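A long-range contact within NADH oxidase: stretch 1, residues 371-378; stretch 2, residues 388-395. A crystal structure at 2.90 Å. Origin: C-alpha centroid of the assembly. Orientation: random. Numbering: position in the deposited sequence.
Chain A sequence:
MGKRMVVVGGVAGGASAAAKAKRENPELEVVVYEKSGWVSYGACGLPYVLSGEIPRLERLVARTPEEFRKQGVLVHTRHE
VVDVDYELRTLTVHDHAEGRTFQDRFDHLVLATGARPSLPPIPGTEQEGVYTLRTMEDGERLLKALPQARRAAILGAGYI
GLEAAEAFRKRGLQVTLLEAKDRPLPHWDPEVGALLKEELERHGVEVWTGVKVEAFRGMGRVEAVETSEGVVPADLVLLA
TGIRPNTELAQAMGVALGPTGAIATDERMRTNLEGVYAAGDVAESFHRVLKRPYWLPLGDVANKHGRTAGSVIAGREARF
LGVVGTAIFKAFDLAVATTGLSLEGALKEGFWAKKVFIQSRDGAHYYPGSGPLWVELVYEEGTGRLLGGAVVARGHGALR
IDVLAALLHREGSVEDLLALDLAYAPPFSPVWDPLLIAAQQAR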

# COMPACT_ATOMS: atom_id res chain seq x y z
N GLY A 371 -10.92 6.79 -7.61
CA GLY A 371 -10.28 8.02 -8.05
C GLY A 371 -9.05 7.70 -8.85
O GLY A 371 -8.79 6.57 -9.15
N PRO A 372 -8.25 8.70 -9.19
CA PRO A 372 -7.12 8.45 -10.07
C PRO A 372 -5.94 8.13 -9.23
O PRO A 372 -5.89 8.42 -8.07
CB PRO A 372 -6.97 9.78 -10.76
CG PRO A 372 -7.25 10.70 -9.70
CD PRO A 372 -8.30 10.10 -8.80
N LEU A 373 -5.00 7.44 -9.82
CA LEU A 373 -3.77 6.97 -9.17
C LEU A 373 -2.73 6.90 -10.29
O LEU A 373 -3.00 6.27 -11.36
CB LEU A 373 -3.98 5.58 -8.60
CG LEU A 373 -2.82 5.19 -7.70
CD1 LEU A 373 -3.40 4.42 -6.61
CD2 LEU A 373 -1.79 4.31 -8.43
N TRP A 374 -1.60 7.59 -10.09
CA TRP A 374 -0.59 7.71 -11.13
C TRP A 374 0.61 7.00 -10.58
O TRP A 374 0.84 7.10 -9.36
CB TRP A 374 -0.16 9.13 -11.30
CG TRP A 374 -1.16 10.10 -11.91
CD1 TRP A 374 -1.22 10.51 -13.22
CD2 TRP A 374 -2.19 10.82 -11.22
NE1 TRP A 374 -2.28 11.38 -13.38
CE2 TRP A 374 -2.88 11.59 -12.18
CE3 TRP A 374 -2.66 10.82 -9.90
CZ2 TRP A 374 -3.93 12.38 -11.84
CZ3 TRP A 374 -3.71 11.61 -9.59
CH2 TRP A 374 -4.34 12.37 -10.55
N VAL A 375 1.35 6.24 -11.40
CA VAL A 375 2.56 5.65 -10.89
C VAL A 375 3.64 5.94 -11.89
O VAL A 375 3.34 6.01 -13.08
CB VAL A 375 2.44 4.19 -10.50
CG1 VAL A 375 1.09 3.60 -10.88
CG2 VAL A 375 3.55 3.41 -11.08
N GLU A 376 4.86 6.24 -11.38
CA GLU A 376 6.07 6.46 -12.18
C GLU A 376 7.11 5.42 -11.91
O GLU A 376 7.32 5.13 -10.77
CB GLU A 376 6.76 7.79 -11.85
CG GLU A 376 7.98 8.02 -12.79
CD GLU A 376 8.66 9.33 -12.47
OE1 GLU A 376 8.13 10.08 -11.64
OE2 GLU A 376 9.72 9.60 -13.07
N LEU A 377 7.83 4.93 -12.92
CA LEU A 377 8.90 3.98 -12.68
C LEU A 377 10.13 4.56 -13.32
O LEU A 377 10.11 4.95 -14.45
CB LEU A 377 8.51 2.70 -13.39
CG LEU A 377 8.17 1.48 -12.62
CD1 LEU A 377 7.67 1.82 -11.20
CD2 LEU A 377 7.25 0.66 -13.48
N VAL A 378 11.24 4.59 -12.62
CA VAL A 378 12.54 5.02 -13.19
C VAL A 378 13.46 3.79 -13.21
O VAL A 378 13.69 3.18 -12.18
CB VAL A 378 13.14 6.12 -12.29
CG1 VAL A 378 14.43 6.53 -12.71
CG2 VAL A 378 12.24 7.30 -12.34
N GLY A 388 14.04 4.10 -8.99
CA GLY A 388 13.23 5.08 -8.30
C GLY A 388 11.84 4.95 -8.78
O GLY A 388 11.62 4.20 -9.70
N GLY A 389 10.90 5.65 -8.19
CA GLY A 389 9.49 5.40 -8.50
C GLY A 389 8.64 6.43 -7.80
O GLY A 389 9.10 7.01 -6.80
N ALA A 390 7.45 6.74 -8.31
CA ALA A 390 6.55 7.59 -7.56
C ALA A 390 5.19 7.01 -7.57
O ALA A 390 4.83 6.33 -8.50
CB ALA A 390 6.54 8.91 -8.13
N VAL A 391 4.37 7.21 -6.57
CA VAL A 391 2.96 7.03 -6.93
C VAL A 391 2.17 8.18 -6.35
O VAL A 391 2.59 8.72 -5.31
CB VAL A 391 2.33 5.66 -6.58
CG1 VAL A 391 3.32 4.64 -6.04
CG2 VAL A 391 1.22 5.86 -5.68
N VAL A 392 1.15 8.66 -7.06
CA VAL A 392 0.38 9.72 -6.47
C VAL A 392 -1.06 9.30 -6.52
O VAL A 392 -1.47 8.71 -7.51
CB VAL A 392 0.73 11.19 -6.96
CG1 VAL A 392 1.72 11.22 -8.06
CG2 VAL A 392 -0.50 11.96 -7.24
N ALA A 393 -1.79 9.52 -5.41
CA ALA A 393 -3.15 9.03 -5.28
C ALA A 393 -3.92 10.00 -4.42
O ALA A 393 -3.29 10.96 -3.97
CB ALA A 393 -3.11 7.70 -4.69
N ARG A 394 -5.23 9.84 -4.21
CA ARG A 394 -5.89 10.59 -3.13
C ARG A 394 -5.70 9.73 -1.86
O ARG A 394 -5.39 10.20 -0.80
CB ARG A 394 -7.35 10.85 -3.43
CG ARG A 394 -7.63 11.19 -4.90
CD ARG A 394 -8.76 12.20 -5.15
NE ARG A 394 -8.74 12.75 -6.53
CZ ARG A 394 -8.00 13.81 -6.96
NH1 ARG A 394 -7.21 14.46 -6.14
NH2 ARG A 394 -8.00 14.24 -8.23
N GLY A 395 -5.74 8.42 -2.06
CA GLY A 395 -5.59 7.38 -1.04
C GLY A 395 -4.71 7.47 0.20
O GLY A 395 -3.59 7.82 0.03

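The contact is between two antiparallel strands, residues 372-378 of stretch 1 and 388-393 of stretch 2; the first strand runs on past V378 and the second begins before G388. Their N-to-C directions are 175° apart. Their axes approach to 4.4 Å, and the contact buries 597 Å² summed over both sides. Backbone hydrogen bonds hold it together, and side chains pack on both faces of the sheet.

G388 pairs with V378 in a hydrogen-bonded register. V378 N donates to G388 O at 3.0 Å, with an angle of 161° at the hydrogen. The return bond, G388 N to V378 O, is weak: it is 3.3 Å long and bent to 132°. The pairing is therefore looser here than at the other two hydrogen-bonded pairs of the contact. G388 has no side chain, but the other strand still covers much of its backbone.

G389 faces L377 in a non-hydrogen-bonded pair, with G389 CA and L377 CA 4.5 Å apart. Its backbone makes a different contact. G389 CA lies 3.2 Å from E376 O, in a CA-H...O arrangement. The same carbonyl accepts the amide of the next residue, so it serves two neighbours in the strand.

That next residue is A390, paired with E376. A390 N donates to E376 O at 2.9 Å, and E376 N donates to A390 O, also at 2.9 Å. The second bond is the straighter, at 171° against 154°. A390 CB and E376 CB lie 3.9 Å apart on the face shared with W374 and V392. The small methyl group meets the aliphatic start of the glutamate side chain. E376 OE1 is hydrogen-bonded elsewhere in the structure. A390 O also receives a CA-H...O contact from V375 CA at 3.4 Å.

V391 turns its side chain to the other face, as does its partner V375. V375 and V391 form a non-hydrogen-bonded pair, with V375 CA and V391 CA 4.2 Å apart. The side chains meet at V375 CB and V391 CB, also 4.2 Å apart. V391 CG2 reaches L373 CD2 at 4.4 Å, a looser apolar contact. The backbone adds V391 CA to W374 O at 3.2 Å, another CA-H...O contact.

V392 pairs with W374 through the two shortest hydrogen bonds between the stretches. W374 N to V392 O and V392 N to W374 O are both 2.8 Å, with angles of 170° and 159°. The side chains also touch: V392 CG2 is 3.6 Å from W374 CE3. This packing accompanies the largest covered areas in the two stretches, those of W374 and V392. V392 O also receives L373 CA at 3.3 Å as a CA-H...O contact.

A393 lies across from L373, with A393 CA and L373 CA 4.4 Å apart. A393 CB packs against L373 CD1 at 3.8 Å, extending the apolar contacts past the last bridge.

R394 follows the strand. Its CA-to-CB bond points sideways, but the end of the side chain comes nearer to stretch 1. R394 NE lies 3.5 Å from P372 CD, with the proline carbon oblique to the guanidinium. R394 NH1 is hydrogen-bonded elsewhere in the structure. G395 makes no contact with stretch 1.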